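UPF0311 protein RPA1785 (Rhodopseudomonas palustris, PDB 3C5O) is of unknown function but folds as a closed antiparallel beta-barrel of the UPF0311 (DUF3237) family. Local coordinates at residues D58-I61 against L67-L70; I91-G94 against L98-K101. All blocks are in the same frame, centred on the assembly; numbering follows the deposited sequence.

Interaction 1: residues D58-I61 against L67-L70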
loop_
_atom_site.group_PDB
_atom_site.type_symbol
_atom_site.label_atom_id
_atom_site.label_comp_id
_atom_site.label_asym_id
_atom_site.label_seq_id
_atom_site.Cartn_x
_atom_site.Cartn_y
_atom_site.Cartn_z
ATOM N N ASP B 58 -2.773 -4.324 14.916
ATOM C CA ASP B 58 -3.085 -3.048 14.306
ATOM C C ASP B 58 -1.816 -2.219 14.319
ATOM O O ASP B 58 -1.225 -1.985 15.365
ATOM C CB ASP B 58 -4.212 -2.340 15.044
ATOM C CG ASP B 58 -4.830 -1.187 14.210
ATOM O OD1 ASP B 58 -4.301 -0.859 13.122
ATOM O OD2 ASP B 58 -5.868 -0.618 14.620
ATOM N N PHE B 59 -1.407 -1.774 13.143
ATOM C CA PHE B 59 -0.247 -0.902 12.998
ATOM C C PHE B 59 -0.733 0.522 12.861
ATOM O O PHE B 59 -1.458 0.866 11.924
ATOM C CB PHE B 59 0.557 -1.362 11.790
ATOM C CG PHE B 59 0.897 -2.820 11.836
ATOM C CD1 PHE B 59 2.087 -3.244 12.428
ATOM C CD2 PHE B 59 0.014 -3.773 11.325
ATOM C CE1 PHE B 59 2.414 -4.586 12.499
ATOM C CE2 PHE B 59 0.327 -5.156 11.389
ATOM C CZ PHE B 59 1.543 -5.546 11.983
ATOM N N GLN B 60 -0.386 1.355 13.824
ATOM C CA GLN B 60 -1.040 2.630 13.931
ATOM C C GLN B 60 -0.027 3.745 13.849
ATOM O O GLN B 60 1.145 3.540 14.147
ATOM C CB GLN B 60 -1.860 2.698 15.239
ATOM C CG GLN B 60 -2.960 1.631 15.324
ATOM C CD GLN B 60 -3.834 1.747 16.558
ATOM O OE1 GLN B 60 -3.464 2.388 17.531
ATOM N NE2 GLN B 60 -5.020 1.132 16.511
ATOM N N ILE B 61 -0.494 4.907 13.397
ATOM C CA ILE B 61 0.219 6.162 13.514
ATOM C C ILE B 61 -0.662 7.171 14.243
ATOM O O ILE B 61 -1.802 7.411 13.836
ATOM C CB ILE B 61 0.634 6.738 12.151
ATOM C CG1 ILE B 61 1.526 5.735 11.407
ATOM C CG2 ILE B 61 1.307 8.120 12.355
ATOM C CD1 ILE B 61 2.070 6.207 10.081
ATOM N N LEU B 67 -5.209 12.328 16.133
ATOM C CA LEU B 67 -5.841 11.463 15.151
ATOM C C LEU B 67 -5.047 10.158 15.100
ATOM O O LEU B 67 -3.815 10.178 15.114
ATOM C CB LEU B 67 -5.803 12.159 13.785
ATOM C CG LEU B 67 -6.526 11.726 12.490
ATOM C CD1 LEU B 67 -6.230 10.306 12.057
ATOM C CD2 LEU B 67 -7.998 12.016 12.560
ATOM N N ILE B 68 -5.745 9.029 15.081
ATOM C CA ILE B 68 -5.088 7.736 14.913
ATOM C C ILE B 68 -5.476 7.118 13.584
ATOM O O ILE B 68 -6.655 6.969 13.298
ATOM C CB ILE B 68 -5.419 6.775 16.049
ATOM C CG1 ILE B 68 -4.976 7.387 17.384
ATOM C CG2 ILE B 68 -4.705 5.448 15.830
ATOM C CD1 ILE B 68 -5.334 6.536 18.593
ATOM N N GLU B 69 -4.451 6.812 12.776
ATOM C CA GLU B 69 -4.567 6.091 11.527
ATOM C C GLU B 69 -4.454 4.603 11.855
ATOM O O GLU B 69 -3.462 4.176 12.437
ATOM C CB GLU B 69 -3.463 6.529 10.559
ATOM C CG GLU B 69 -3.582 7.989 10.087
ATOM C CD GLU B 69 -2.408 8.435 9.199
ATOM O OE1 GLU B 69 -2.299 9.643 8.892
ATOM O OE2 GLU B 69 -1.584 7.579 8.790
ATOM N N LEU B 70 -5.490 3.822 11.527
ATOM C CA LEU B 70 -5.478 2.416 11.855
ATOM C C LEU B 70 -5.194 1.609 10.605
ATOM O O LEU B 70 -5.578 1.989 9.503
ATOM C CB LEU B 70 -6.833 1.966 12.398
ATOM C CG LEU B 70 -7.715 3.023 13.053
ATOM C CD1 LEU B 70 -9.115 2.523 12.900
ATOM C CD2 LEU B 70 -7.348 3.212 14.483
HETATM O O HOH W 1 -1.088 2.873 10.382
#
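Glu69 O is approached by three groups: it takes the backbone N-H of Ile61 (N to O, 3.2 Å) on a lone pair in the carbonyl plane, the CA-H of Gln60 (CA to O, 3.2 Å), and a weak bond from a water that binds Phe59 O more closely. The return bond, Glu69 N to Ile61 O at 2.9 Å, is nearly straight (170°); the two bonds together make Ile61 and Glu69 an antiparallel hydrogen-bonded pair. They close the end of the beta hairpin formed by strands 48-62 and 68-78, neighbours in the barrel. On the face carrying Ile61 and Glu69, the two side chains run alongside each other, and Ile61 CD1 comes to 4.1 Å from Glu69 OE2. The carboxylate of Glu69 turns its other oxygen to Arg63 in a salt bridge. The face of Asp58, Gln60, Ile68 and Leu70 is mostly buried. There Gln60 NE2 reaches Asp58 OD2 at 2.7 Å from above the carboxylate plane, while the bond lies almost in the Gln60 amide plane. Asp58 OD1 takes Glu71 N and Gln60 OE1 takes Arg34 NH1, so both oxygens of Asp58 and both amide atoms of Gln60 have partners. With CG anti to the backbone N (chi1 -164°), Asp58 swings its carboxylate across to Leu70, bringing OD2 to 3.5 Å from CB. The extended Gln60 chain lies beside Leu70, NE2 being 3.7 Å from CD2, and crosses Ile68 at its CG2.

Interaction 2: residues I91-G94 against L98-K101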
loop_
_atom_site.group_PDB
_atom_site.type_symbol
_atom_site.label_atom_id
_atom_site.label_comp_id
_atom_site.label_asym_id
_atom_site.label_seq_id
_atom_site.Cartn_x
_atom_site.Cartn_y
_atom_site.Cartn_z
ATOM N N ILE B 91 -9.714 5.514 10.648
ATOM C CA ILE B 91 -9.304 6.574 11.544
ATOM C C ILE B 91 -10.096 6.570 12.841
ATOM O O ILE B 91 -11.236 6.135 12.899
ATOM C CB ILE B 91 -9.319 7.996 10.865
ATOM C CG1 ILE B 91 -10.677 8.377 10.327
ATOM C CG2 ILE B 91 -8.329 8.087 9.690
ATOM C CD1 ILE B 91 -10.743 9.834 9.942
ATOM N N ARG B 92 -9.439 7.016 13.901
ATOM C CA ARG B 92 -10.127 7.337 15.124
ATOM C C ARG B 92 -9.725 8.742 15.547
ATOM O O ARG B 92 -8.536 9.078 15.610
ATOM C CB ARG B 92 -9.811 6.320 16.199
ATOM C CG ARG B 92 -10.466 6.669 17.509
ATOM C CD ARG B 92 -10.512 5.467 18.387
ATOM N NE ARG B 92 -9.205 5.177 18.960
ATOM C CZ ARG B 92 -8.538 4.039 18.802
ATOM N NH1 ARG B 92 -9.029 3.043 18.071
ATOM N NH2 ARG B 92 -7.369 3.899 19.400
ATOM N N PHE B 93 -10.732 9.562 15.829
ATOM C CA PHE B 93 -10.544 10.960 16.197
ATOM C C PHE B 93 -11.641 11.328 17.206
ATOM O O PHE B 93 -12.480 10.493 17.543
ATOM C CB PHE B 93 -10.594 11.845 14.937
ATOM C CG PHE B 93 -9.983 13.234 15.114
ATOM C CD1 PHE B 93 -10.548 14.338 14.474
ATOM C CD2 PHE B 93 -8.835 13.430 15.893
ATOM C CE1 PHE B 93 -9.996 15.606 14.615
ATOM C CE2 PHE B 93 -8.270 14.710 16.047
ATOM C CZ PHE B 93 -8.851 15.798 15.401
ATOM N N GLY B 94 -11.613 12.555 17.693
ATOM C CA GLY B 94 -12.557 13.042 18.693
ATOM C C GLY B 94 -11.934 14.187 19.496
ATOM O O GLY B 94 -10.812 14.598 19.211
ATOM N N LEU B 98 -10.861 13.164 25.471
ATOM C CA LEU B 98 -11.445 11.819 25.375
ATOM C C LEU B 98 -10.496 10.822 24.703
ATOM O O LEU B 98 -10.388 9.660 25.122
ATOM C CB LEU B 98 -12.813 11.879 24.688
ATOM C CG LEU B 98 -13.891 12.733 25.379
ATOM C CD1 LEU B 98 -15.083 13.007 24.464
ATOM C CD2 LEU B 98 -14.358 12.100 26.676
ATOM N N LEU B 99 -9.790 11.271 23.672
ATOM C CA LEU B 99 -8.748 10.432 23.077
ATOM C C LEU B 99 -7.737 10.039 24.157
ATOM O O LEU B 99 -7.364 8.871 24.264
ATOM C CB LEU B 99 -8.060 11.131 21.897
ATOM C CG LEU B 99 -8.944 11.622 20.747
ATOM C CD1 LEU B 99 -8.106 12.208 19.611
ATOM C CD2 LEU B 99 -9.842 10.504 20.230
ATOM N N ARG B 100 -7.340 11.012 24.980
ATOM C CA ARG B 100 -6.443 10.758 26.104
ATOM C C ARG B 100 -7.016 9.806 27.169
ATOM O O ARG B 100 -6.294 8.926 27.659
ATOM C CB ARG B 100 -5.983 12.074 26.725
ATOM C CG ARG B 100 -4.971 12.813 25.861
ATOM C CD ARG B 100 -4.937 14.283 26.202
ATOM N NE ARG B 100 -4.102 15.034 25.266
ATOM C CZ ARG B 100 -4.129 16.359 25.137
ATOM N NH1 ARG B 100 -4.966 17.091 25.875
ATOM N NH2 ARG B 100 -3.328 16.953 24.258
ATOM N N LYS B 101 -8.297 9.972 27.512
ATOM C CA LYS B 101 -9.022 8.990 28.327
ATOM C C LYS B 101 -8.860 7.580 27.764
ATOM O O LYS B 101 -8.582 6.646 28.510
ATOM C CB LYS B 101 -10.520 9.318 28.375
ATOM C CG LYS B 101 -11.118 9.649 29.741
ATOM C CD LYS B 101 -12.634 9.398 29.690
ATOM C CE LYS B 101 -13.309 9.341 31.061
ATOM N NZ LYS B 101 -13.938 10.640 31.426
#
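Leu99 carries this contact, pushing its isobutyl end from the helix against the backbone of Phe93 and Gly94. Its CB points at the strand end; chi1 of -56°, with CG anti to the carbonyl carbon, carries CG toward Gly94 O, and chi2 of -176° sends the two methyls to different groups. CD2 presses on the peptide link between the two residues, 3.6 Å from Phe93 C and 3.7 Å from Gly94 N. CD1 sits by the next carbonyl, 3.6 Å from Gly94 O, and also reaches the Phe93 ring at CD2, 4.0 Å off and at an oblique slant. Gly94 adopts backbone angles suited to a residue without a side chain (phi 154°), and its bare CA lets the leucine pack closely onto the main chain. The CA-CB bond of Phe93 leads away from the helix, and its side chain also packs on Gln133 of the third subunit. The contact is van der Waals packing of an apolar side chain, largely on main-chain atoms, at a partly buried site. It packs the short helix 96-103 against the end of strand 83-93, which is flanked in the barrel by strands 68-78 and 114-122, the latter joined through the backbone bond of Phe93 to Tyr114.

Interaction 1 and interaction 2 follow each other along the chain, with centres 11 Å apart, and meet where strands 68-78 and 83-93 lie side by side in the barrel. Ile68 N, from the first, is 2.8 Å from Arg92 O, from the second, a probable hydrogen bond that continues the sheet between them. Further along the strands, Leu70 CD1 packs 3.8 Å from Ile91 N. Leu67 CD2, in one of two deposited conformers, packs 3.5 Å from Phe93 CG. A second tie runs past the strands: Arg100, on the helix of interaction 2, forms a salt bridge with Glu66, in the turn of the interaction 1 hairpin. As the protein's function is unknown, neither contact is tied to a site.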